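Aldehyde dehydrogenase 12 (Zea mays, PDB 6D97) catalyses the NAD+-dependent oxidation of L-glutamate gamma-semialdehyde to glutamate, the last step of proline breakdown in plants. Local coordinates at residues A[42-46]-A[228-232]; A[110-114]-A[210-214]; A[85-89]-A[248-252]; A[460-464]-A[503-507]. One frame throughout, in Å; residues are numbered along the deposited sequence.

Interaction 1 (A[42-46]-A[228-232]); sequences PAEVQ and SIVME
Val45 and Ile229 make the apolar half of this contact, their side chains crossing at about a right angle. The CG2 branch of Val45 lies 3.6 Å from Ile229 CB, and its other methyl, CG1, which a chi1 of -179° sets trans to the backbone N, reaches Ser228 OG at 3.6 Å. Further back along the strand, Ala43 CB meets the far end of the isoleucine, Ile229 CD1, at 3.9 Å. Leu133 and Val137 of helix 124-137 and Ile72 of strand 70-74 also pack on Ile229.

What is joined here is an N-terminal strand, 43-49, paired with strand 70-74 in a four-stranded mixed sheet, and the first turn of helix 229-240, which follows strand 218-223 of the Rossmann-type NAD-binding domain.

The polar half rests on Glu232. Its chain, bent at chi2 (-123°), runs past Val45 in the opposite direction, and OE1 accepts the backbone N-H of Gln46 through its anti lone pair; Gln46 N to Glu232 OE1 is 2.8 Å and nearly straight, 169° at the hydrogen. The other oxygen, OE2, forms a salt bridge with Arg236 one helical turn on, which probably helps keep this buried carboxylate ionised. Ser228 OG is hydrogen-bonded to Asn252 OD1.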
loop_
_atom_site.group_PDB
_atom_site.type_symbol
_atom_site.label_atom_id
_atom_site.label_comp_id
_atom_site.label_asym_id
_atom_site.label_seq_id
_atom_site.Cartn_x
_atom_site.Cartn_y
_atom_site.Cartn_z
ATOM N N PRO A 42 -11.190 -32.796 -39.173
ATOM C CA PRO A 42 -10.137 -31.972 -38.577
ATOM C C PRO A 42 -10.561 -30.520 -38.414
ATOM O O PRO A 42 -11.437 -30.008 -39.112
ATOM C CB PRO A 42 -8.987 -32.091 -39.582
ATOM C CG PRO A 42 -9.665 -32.333 -40.883
ATOM C CD PRO A 42 -10.895 -33.140 -40.577
ATOM N N ALA A 43 -9.900 -29.857 -37.472
ATOM C CA ALA A 43 -10.061 -28.434 -37.231
ATOM C C ALA A 43 -8.814 -27.695 -37.693
ATOM O O ALA A 43 -7.749 -28.289 -37.875
ATOM C CB ALA A 43 -10.317 -28.150 -35.747
ATOM N N GLU A 44 -8.952 -26.387 -37.885
ATOM C CA GLU A 44 -7.817 -25.549 -38.232
ATOM C C GLU A 44 -7.668 -24.421 -37.223
ATOM O O GLU A 44 -8.649 -23.951 -36.636
ATOM C CB GLU A 44 -7.939 -24.975 -39.652
ATOM C CG GLU A 44 -9.157 -24.111 -39.916
ATOM C CD GLU A 44 -9.077 -23.413 -41.266
ATOM O OE1 GLU A 44 -8.888 -22.175 -41.288
ATOM O OE2 GLU A 44 -9.186 -24.107 -42.303
ATOM N N VAL A 45 -6.421 -24.008 -37.017
ATOM C CA VAL A 45 -6.074 -22.906 -36.130
ATOM C C VAL A 45 -5.431 -21.815 -36.970
ATOM O O VAL A 45 -4.479 -22.078 -37.715
ATOM C CB VAL A 45 -5.124 -23.354 -35.005
ATOM C CG1 VAL A 45 -4.803 -22.183 -34.082
ATOM C CG2 VAL A 45 -5.739 -24.499 -34.240
ATOM N N GLN A 46 -5.947 -20.601 -36.852
ATOM C CA GLN A 46 -5.475 -19.483 -37.649
ATOM C C GLN A 46 -4.720 -18.490 -36.782
ATOM O O GLN A 46 -4.792 -18.506 -35.549
ATOM C CB GLN A 46 -6.643 -18.784 -38.352
ATOM C CG GLN A 46 -7.428 -19.687 -39.284
ATOM C CD GLN A 46 -8.590 -18.975 -39.934
ATOM O OE1 GLN A 46 -9.700 -18.964 -39.404
ATOM N NE2 GLN A 46 -8.340 -18.362 -41.085
ATOM N N SER A 228 -2.607 -24.543 -29.297
ATOM C CA SER A 228 -3.002 -23.157 -29.520
ATOM C C SER A 228 -4.452 -23.015 -29.957
ATOM O O SER A 228 -4.948 -21.885 -30.027
ATOM C CB SER A 228 -2.093 -22.503 -30.563
ATOM O OG SER A 228 -2.159 -23.181 -31.807
ATOM N N ILE A 229 -5.135 -24.124 -30.259
ATOM C CA ILE A 229 -6.540 -24.053 -30.645
ATOM C C ILE A 229 -7.371 -23.471 -29.515
ATOM O O ILE A 229 -8.374 -22.788 -29.757
ATOM C CB ILE A 229 -7.053 -25.446 -31.074
ATOM C CG1 ILE A 229 -8.398 -25.326 -31.794
ATOM C CG2 ILE A 229 -7.176 -26.384 -29.874
ATOM C CD1 ILE A 229 -8.782 -26.568 -32.590
ATOM N N VAL A 230 -6.950 -23.694 -28.269
ATOM C CA VAL A 230 -7.734 -23.254 -27.119
ATOM C C VAL A 230 -7.759 -21.734 -27.049
ATOM O O VAL A 230 -8.826 -21.111 -27.004
ATOM C CB VAL A 230 -7.177 -23.864 -25.823
ATOM C CG1 VAL A 230 -7.918 -23.303 -24.620
ATOM C CG2 VAL A 230 -7.283 -25.377 -25.872
ATOM N N MET A 231 -6.576 -21.112 -27.044
ATOM C CA MET A 231 -6.520 -19.656 -26.999
ATOM C C MET A 231 -7.123 -19.035 -28.247
ATOM O O MET A 231 -7.637 -17.913 -28.190
ATOM C CB MET A 231 -5.083 -19.173 -26.819
ATOM C CG MET A 231 -4.692 -18.986 -25.377
ATOM S SD MET A 231 -5.894 -18.067 -24.392
ATOM C CE MET A 231 -5.688 -16.420 -25.057
ATOM N N GLU A 232 -7.072 -19.739 -29.379
ATOM C CA GLU A 232 -7.721 -19.232 -30.581
ATOM C C GLU A 232 -9.221 -19.087 -30.358
ATOM O O GLU A 232 -9.815 -18.054 -30.690
ATOM C CB GLU A 232 -7.431 -20.158 -31.763
ATOM C CG GLU A 232 -7.537 -19.472 -33.113
ATOM C CD GLU A 232 -8.536 -20.130 -34.037
ATOM O OE1 GLU A 232 -8.165 -20.440 -35.187
ATOM O OE2 GLU A 232 -9.691 -20.339 -33.614
#

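Interaction 2 (A[110-114]-A[210-214])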
loop_
_atom_site.group_PDB
_atom_site.type_symbol
_atom_site.label_atom_id
_atom_site.label_comp_id
_atom_site.label_asym_id
_atom_site.label_seq_id
_atom_site.Cartn_x
_atom_site.Cartn_y
_atom_site.Cartn_z
ATOM N N TYR A 110 -11.567 -2.310 -20.531
ATOM C CA TYR A 110 -11.116 -3.654 -20.216
ATOM C C TYR A 110 -11.760 -4.173 -18.941
ATOM O O TYR A 110 -11.843 -5.392 -18.744
ATOM C CB TYR A 110 -9.599 -3.686 -20.131
ATOM C CG TYR A 110 -8.997 -3.971 -21.474
ATOM C CD1 TYR A 110 -8.959 -5.265 -21.968
ATOM C CD2 TYR A 110 -8.502 -2.951 -22.267
ATOM C CE1 TYR A 110 -8.426 -5.541 -23.201
ATOM C CE2 TYR A 110 -7.964 -3.216 -23.500
ATOM C CZ TYR A 110 -7.928 -4.511 -23.963
ATOM O OH TYR A 110 -7.391 -4.771 -25.200
ATOM N N GLY A 111 -12.216 -3.276 -18.068
ATOM C CA GLY A 111 -13.117 -3.703 -17.014
ATOM C C GLY A 111 -14.387 -4.308 -17.580
ATOM O O GLY A 111 -14.842 -5.365 -17.133
ATOM N N ASP A 112 -14.960 -3.656 -18.598
ATOM C CA ASP A 112 -16.184 -4.157 -19.216
ATOM C C ASP A 112 -15.933 -5.436 -20.003
ATOM O O ASP A 112 -16.733 -6.377 -19.936
ATOM C CB ASP A 112 -16.798 -3.089 -20.120
ATOM C CG ASP A 112 -17.450 -1.965 -19.338
ATOM O OD1 ASP A 112 -17.761 -2.171 -18.144
ATOM O OD2 ASP A 112 -17.647 -0.875 -19.916
ATOM N N ILE A 113 -14.839 -5.484 -20.768
ATOM C CA ILE A 113 -14.498 -6.692 -21.519
ATOM C C ILE A 113 -14.344 -7.874 -20.574
ATOM O O ILE A 113 -14.874 -8.965 -20.817
ATOM C CB ILE A 113 -13.220 -6.469 -22.343
ATOM C CG1 ILE A 113 -13.479 -5.469 -23.466
ATOM C CG2 ILE A 113 -12.709 -7.791 -22.898
ATOM C CD1 ILE A 113 -12.210 -4.944 -24.092
ATOM N N SER A 114 -13.624 -7.666 -19.469
ATOM C CA SER A 114 -13.413 -8.742 -18.506
ATOM C C SER A 114 -14.729 -9.206 -17.894
ATOM O O SER A 114 -14.900 -10.397 -17.607
ATOM C CB SER A 114 -12.447 -8.282 -17.414
ATOM O OG SER A 114 -11.206 -7.879 -17.968
ATOM N N MET A 210 -4.294 -10.817 -20.739
ATOM C CA MET A 210 -5.104 -9.754 -20.153
ATOM C C MET A 210 -4.252 -8.813 -19.314
ATOM O O MET A 210 -4.455 -7.595 -19.351
ATOM C CB MET A 210 -6.243 -10.339 -19.317
ATOM C CG MET A 210 -7.170 -11.255 -20.106
ATOM S SD MET A 210 -7.834 -10.485 -21.602
ATOM C CE MET A 210 -8.716 -9.083 -20.915
ATOM N N GLY A 211 -3.296 -9.357 -18.555
ATOM C CA GLY A 211 -2.403 -8.507 -17.783
ATOM C C GLY A 211 -1.656 -7.515 -18.650
ATOM O O GLY A 211 -1.581 -6.325 -18.335
ATOM N N ALA A 212 -1.109 -7.992 -19.771
ATOM C CA ALA A 212 -0.419 -7.101 -20.696
ATOM C C ALA A 212 -1.357 -6.017 -21.213
ATOM O O ALA A 212 -1.001 -4.833 -21.242
ATOM C CB ALA A 212 0.173 -7.901 -21.856
ATOM N N LEU A 213 -2.571 -6.404 -21.618
ATOM C CA LEU A 213 -3.519 -5.427 -22.141
ATOM C C LEU A 213 -3.953 -4.440 -21.066
ATOM O O LEU A 213 -4.092 -3.240 -21.339
ATOM C CB LEU A 213 -4.736 -6.136 -22.732
ATOM C CG LEU A 213 -4.511 -6.860 -24.059
ATOM C CD1 LEU A 213 -5.707 -7.746 -24.398
ATOM C CD2 LEU A 213 -4.254 -5.855 -25.163
ATOM N N TYR A 214 -4.167 -4.924 -19.837
ATOM C CA TYR A 214 -4.639 -4.057 -18.760
ATOM C C TYR A 214 -3.715 -2.862 -18.558
ATOM O O TYR A 214 -4.180 -1.726 -18.405
ATOM C CB TYR A 214 -4.750 -4.839 -17.450
ATOM C CG TYR A 214 -5.834 -5.891 -17.390
ATOM C CD1 TYR A 214 -6.947 -5.825 -18.219
ATOM C CD2 TYR A 214 -5.743 -6.950 -16.492
ATOM C CE1 TYR A 214 -7.939 -6.787 -18.158
ATOM C CE2 TYR A 214 -6.722 -7.919 -16.425
ATOM C CZ TYR A 214 -7.822 -7.834 -17.257
ATOM O OH TYR A 214 -8.800 -8.802 -17.185
#
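Tyr110, which has the most surface buried by this contact, lays its ring against Leu213 and its CB against Tyr214 where helices 105-121 and 203-214 pack nearly antiparallel, their local axes 156° apart and 11.4 Å at closest approach. Helix 203-214 is the connection between strands 191-196 and 218-223 in the Rossmann-type NAD-binding domain, and helix 105-121 packs on the C-terminal end of helix 203-214.

The two side chains of Tyr110 and Leu213 cross at about a right angle. Leu213 CD1 sits 3.7 Å from Tyr110 CE1, and CD2 approaches the phenol oxygen, Tyr110 OH, at 3.3 Å. That hydroxyl is hydrogen-bonded to Asp247, so the ring is held at its hydroxyl end, where Leu213 also packs. Met210, bent at chi2 and chi3, curls its CE to the ring edge by Tyr110 CD1, while Ile113 CD1 lies above one face, off toward the rim.

The CA-CB bond of Tyr214 points away from the other helix, yet its ring swings back across: with chi1 at -68°, its edge meets Tyr110 CB at CD1, 3.9 Å away. Phe159 packs on the same ring. Tyr214 OH donates to Ser114 OG over 2.7 Å, and Ser114 OG in turn donates, also over 2.7 Å, to Tyr110 O, which also accepts the backbone N-H of Ser114.

Interaction 3 (A[85-89]-A[248-252]); sequences FMESL and MDFIN
Phe85 and Asp249 are the closest backbone approach, CA to CA 7.3 Å, where helix 85-89 runs nearly antiparallel to strand 249-251, the local axes 155° apart.

Phe85 brings its ring across to Ile251, which lies over one face. The terminal methyl, Ile251 CD1, stands 3.9 Å from the centroid of the Phe85 ring and only 11° off the normal, a CH-pi contact over the middle of the ring; chi1 of -178° puts CG1 of the isoleucine trans to its own N, and the chain continues extended to CD1. The rim is occupied differently: Asp249 CB comes to the edge at Phe85 CD1, and Phe250 O lies near the ring plane, 3.6 Å from Phe85 CE1.

One turn further on, Ser88 OG donates to the syn lone pair of Asp249 OD2 over 2.6 Å. A water at the ring edge donates both to Asp249 OD2 and to Phe85 O, 2.7 Å from each, and so ties the carboxylate to the helix backbone. The second oxygen, OD1, takes the backbone N-H of Gln50, so both ends of this buried carboxylate are engaged and its rotation is fixed.

Strand 249-251 ends the five-stranded parallel sheet of a Rossmann-type NAD-binding domain; beyond it, Phe250 bonds to the backbone of Phe48 in strand 43-49, while Ile251 touches Lys222, an NAD-binding residue on the adjacent strand 218-223.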
loop_
_atom_site.group_PDB
_atom_site.type_symbol
_atom_site.label_atom_id
_atom_site.label_comp_id
_atom_site.label_asym_id
_atom_site.label_seq_id
_atom_site.Cartn_x
_atom_site.Cartn_y
_atom_site.Cartn_z
ATOM N N PHE A 85 3.428 -9.028 -38.531
ATOM C CA PHE A 85 3.467 -8.979 -37.073
ATOM C C PHE A 85 4.388 -7.868 -36.584
ATOM O O PHE A 85 4.064 -7.171 -35.613
ATOM C CB PHE A 85 3.891 -10.338 -36.513
ATOM C CG PHE A 85 2.867 -11.415 -36.719
ATOM C CD1 PHE A 85 1.842 -11.599 -35.804
ATOM C CD2 PHE A 85 2.918 -12.236 -37.834
ATOM C CE1 PHE A 85 0.890 -12.587 -35.992
ATOM C CE2 PHE A 85 1.969 -13.226 -38.030
ATOM C CZ PHE A 85 0.954 -13.403 -37.106
ATOM N N MET A 86 5.529 -7.681 -37.250
ATOM C CA MET A 86 6.392 -6.540 -36.955
ATOM C C MET A 86 5.645 -5.226 -37.150
ATOM O O MET A 86 5.687 -4.338 -36.290
ATOM C CB MET A 86 7.634 -6.578 -37.844
ATOM C CG MET A 86 8.609 -7.695 -37.540
ATOM S SD MET A 86 9.731 -7.962 -38.926
ATOM C CE MET A 86 10.376 -6.308 -39.158
ATOM N N GLU A 87 4.952 -5.086 -38.285
ATOM C CA GLU A 87 4.239 -3.844 -38.574
ATOM C C GLU A 87 3.145 -3.583 -37.547
ATOM O O GLU A 87 2.924 -2.436 -37.143
ATOM C CB GLU A 87 3.649 -3.891 -39.982
ATOM N N SER A 88 2.451 -4.635 -37.112
ATOM C CA SER A 88 1.380 -4.466 -36.137
ATOM C C SER A 88 1.929 -4.025 -34.786
ATOM O O SER A 88 1.335 -3.171 -34.118
ATOM C CB SER A 88 0.594 -5.767 -36.000
ATOM O OG SER A 88 -0.547 -5.598 -35.176
ATOM N N LEU A 89 3.060 -4.596 -34.369
ATOM C CA LEU A 89 3.654 -4.207 -33.095
ATOM C C LEU A 89 4.193 -2.784 -33.154
ATOM O O LEU A 89 4.076 -2.029 -32.182
ATOM C CB LEU A 89 4.761 -5.186 -32.705
ATOM C CG LEU A 89 4.348 -6.508 -32.059
ATOM C CD1 LEU A 89 5.509 -7.490 -32.094
ATOM C CD2 LEU A 89 3.900 -6.260 -30.633
ATOM N N MET A 248 -4.350 -6.718 -30.147
ATOM C CA MET A 248 -3.419 -7.823 -29.963
ATOM C C MET A 248 -3.306 -8.639 -31.242
ATOM O O MET A 248 -4.168 -8.584 -32.125
ATOM C CB MET A 248 -3.830 -8.726 -28.790
ATOM C CG MET A 248 -5.105 -9.543 -29.004
ATOM S SD MET A 248 -4.877 -11.141 -29.826
ATOM C CE MET A 248 -3.912 -12.035 -28.611
ATOM N N ASP A 249 -2.226 -9.415 -31.318
ATOM C CA ASP A 249 -1.980 -10.335 -32.415
ATOM C C ASP A 249 -1.768 -11.740 -31.868
ATOM O O ASP A 249 -1.379 -11.928 -30.712
ATOM C CB ASP A 249 -0.763 -9.911 -33.240
ATOM C CG ASP A 249 -0.947 -8.560 -33.886
ATOM O OD1 ASP A 249 -1.990 -8.344 -34.536
ATOM O OD2 ASP A 249 -0.053 -7.708 -33.730
ATOM N N PHE A 250 -2.003 -12.727 -32.729
ATOM C CA PHE A 250 -1.913 -14.138 -32.371
ATOM C C PHE A 250 -1.100 -14.841 -33.447
ATOM O O PHE A 250 -1.520 -14.879 -34.607
ATOM C CB PHE A 250 -3.319 -14.738 -32.254
ATOM C CG PHE A 250 -3.358 -16.145 -31.732
ATOM C CD1 PHE A 250 -2.809 -16.467 -30.499
ATOM C CD2 PHE A 250 -3.990 -17.140 -32.462
ATOM C CE1 PHE A 250 -2.869 -17.764 -30.017
ATOM C CE2 PHE A 250 -4.054 -18.437 -31.991
ATOM C CZ PHE A 250 -3.494 -18.752 -30.765
ATOM N N ILE A 251 0.064 -15.373 -33.084
ATOM C CA ILE A 251 0.959 -16.004 -34.048
ATOM C C ILE A 251 1.153 -17.467 -33.667
ATOM O O ILE A 251 1.317 -17.795 -32.485
ATOM C CB ILE A 251 2.313 -15.272 -34.147
ATOM C CG1 ILE A 251 3.198 -15.934 -35.208
ATOM C CG2 ILE A 251 3.022 -15.235 -32.801
ATOM C CD1 ILE A 251 4.408 -15.111 -35.617
ATOM N N ASN A 252 1.106 -18.343 -34.665
ATOM C CA ASN A 252 1.455 -19.747 -34.510
ATOM C C ASN A 252 2.722 -20.012 -35.313
ATOM O O ASN A 252 2.808 -19.625 -36.483
ATOM C CB ASN A 252 0.324 -20.663 -34.987
ATOM C CG ASN A 252 -0.983 -20.435 -34.243
ATOM O OD1 ASN A 252 -1.260 -21.086 -33.238
ATOM N ND2 ASN A 252 -1.806 -19.533 -34.760
HETATM O O HOH W 1 2.501 -8.661 -33.933
#

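Interaction 4 (A[460-464]-A[503-507]); sequences AHLTA and FGPAG
Phe503 meets Leu462 and Thr463 with the far end of its ring, which chi1 of 176° swings trans to the backbone N. Thr463 CG2 comes to 3.5 Å from Phe503 CE1, and Leu462, its side chain at about a right angle to that of Phe503, places CD1 4.0 Å from Phe503 CZ.

At Gly504 the chain is extended, and the same leucine methyl lies against its backbone, Leu462 CD1 to Gly504 C being 3.5 Å. Pro505 follows, with its CD in contact with Leu462 CD1. At the proline's CA the main chains meet: Pro505 CA makes a CA-H...O contact of 3.3 Å with His461 O.

That carbonyl accepts the N-H of Ala506, Ala506 N to His461 O being 3.1 Å at 155°, with the CA-H as a lesser contact beside this bond. Ala506 O lies at the edge of the His461 ring, near its plane. The imidazole is held by Asn483 through ND1 and by Lys94 of the third subunit through NE2. Gly507 O bonds to Arg289 of the third subunit.

The loop between strand 485-488 and helix 517-524 thus lies across the entry to strand 463-467, which pairs with strands 298-302 and 485-488 in the seven-stranded sheet, that of the catalytic domain as in the aldehyde dehydrogenase family.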
loop_
_atom_site.group_PDB
_atom_site.type_symbol
_atom_site.label_atom_id
_atom_site.label_comp_id
_atom_site.label_asym_id
_atom_site.label_seq_id
_atom_site.Cartn_x
_atom_site.Cartn_y
_atom_site.Cartn_z
ATOM N N ALA A 460 16.425 -24.389 -9.629
ATOM C CA ALA A 460 15.083 -23.868 -9.838
ATOM C C ALA A 460 14.384 -23.741 -8.496
ATOM O O ALA A 460 14.521 -24.609 -7.629
ATOM C CB ALA A 460 14.272 -24.770 -10.779
ATOM N N HIS A 461 13.633 -22.651 -8.328
ATOM C CA HIS A 461 12.950 -22.343 -7.075
ATOM C C HIS A 461 11.530 -21.873 -7.403
ATOM O O HIS A 461 11.188 -20.699 -7.259
ATOM C CB HIS A 461 13.732 -21.302 -6.273
ATOM C CG HIS A 461 15.141 -21.711 -5.975
ATOM N ND1 HIS A 461 15.446 -22.798 -5.186
ATOM C CD2 HIS A 461 16.324 -21.189 -6.370
ATOM C CE1 HIS A 461 16.758 -22.925 -5.103
ATOM N NE2 HIS A 461 17.315 -21.959 -5.811
ATOM N N LEU A 462 10.701 -22.817 -7.848
ATOM C CA LEU A 462 9.327 -22.513 -8.214
ATOM C C LEU A 462 8.388 -22.809 -7.050
ATOM O O LEU A 462 8.134 -21.932 -6.220
ATOM C CB LEU A 462 8.924 -23.304 -9.462
ATOM C CG LEU A 462 7.626 -22.906 -10.166
ATOM C CD1 LEU A 462 7.430 -21.401 -10.153
ATOM C CD2 LEU A 462 7.649 -23.409 -11.595
ATOM N N THR A 463 7.871 -24.031 -6.971
ATOM C CA THR A 463 6.967 -24.396 -5.893
ATOM C C THR A 463 7.640 -25.359 -4.926
ATOM O O THR A 463 8.671 -25.969 -5.224
ATOM C CB THR A 463 5.671 -25.015 -6.425
ATOM O OG1 THR A 463 5.957 -26.263 -7.065
ATOM C CG2 THR A 463 5.013 -24.084 -7.418
ATOM N N ALA A 464 7.038 -25.470 -3.747
ATOM C CA ALA A 464 7.560 -26.288 -2.662
ATOM C C ALA A 464 6.465 -26.440 -1.620
ATOM O O ALA A 464 5.555 -25.611 -1.525
ATOM C CB ALA A 464 8.812 -25.670 -2.038
ATOM N N PHE A 503 1.700 -16.877 -8.162
ATOM C CA PHE A 503 2.423 -18.053 -8.626
ATOM C C PHE A 503 3.592 -17.578 -9.471
ATOM O O PHE A 503 3.416 -16.761 -10.381
ATOM C CB PHE A 503 1.537 -19.007 -9.436
ATOM C CG PHE A 503 2.286 -20.181 -10.017
ATOM C CD1 PHE A 503 2.404 -21.364 -9.310
ATOM C CD2 PHE A 503 2.879 -20.099 -11.270
ATOM C CE1 PHE A 503 3.088 -22.444 -9.842
ATOM C CE2 PHE A 503 3.569 -21.175 -11.801
ATOM C CZ PHE A 503 3.667 -22.349 -11.087
ATOM N N GLY A 504 4.777 -18.092 -9.168
ATOM C CA GLY A 504 5.982 -17.693 -9.850
ATOM C C GLY A 504 7.202 -18.076 -9.044
ATOM O O GLY A 504 7.113 -18.378 -7.851
ATOM N N PRO A 505 8.365 -18.078 -9.679
ATOM C CA PRO A 505 9.600 -18.442 -8.982
ATOM C C PRO A 505 10.092 -17.283 -8.120
ATOM O O PRO A 505 9.536 -16.187 -8.129
ATOM C CB PRO A 505 10.561 -18.745 -10.132
ATOM C CG PRO A 505 10.109 -17.827 -11.221
ATOM C CD PRO A 505 8.609 -17.751 -11.095
ATOM N N ALA A 506 11.150 -17.553 -7.357
ATOM C CA ALA A 506 11.877 -16.533 -6.617
ATOM C C ALA A 506 13.369 -16.698 -6.874
ATOM O O ALA A 506 13.817 -17.681 -7.469
ATOM C CB ALA A 506 11.596 -16.600 -5.111
ATOM N N GLY A 507 14.142 -15.721 -6.403
ATOM C CA GLY A 507 15.582 -15.763 -6.563
ATOM C C GLY A 507 16.087 -15.325 -7.915
ATOM O O GLY A 507 17.224 -15.647 -8.275
#

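Interactions 1 and 3 adjoin, with centres about 17 Å apart: Asn252 of one bonds Ser228 of the other. Both join N-terminal elements to the NAD-binding domain, and strand 43-49 of interaction 1 runs on beside strand 249-251 of interaction 3. Interaction 2 lies in the same domain without touching either. Interactions 2, 3 and 4 are buried, interaction 1 only partly. Their polar chemistry differs with the elements joined: a carboxylate takes a backbone N-H in interaction 1 and a hydroxyl plus a water in interaction 3, whereas interaction 2 relays hydroxyl to hydroxyl to carbonyl. Interaction 4, its centre about 31 Å from that of interaction 1 and about 30 Å from that of interaction 3, relies on a backbone bond beside another subunit.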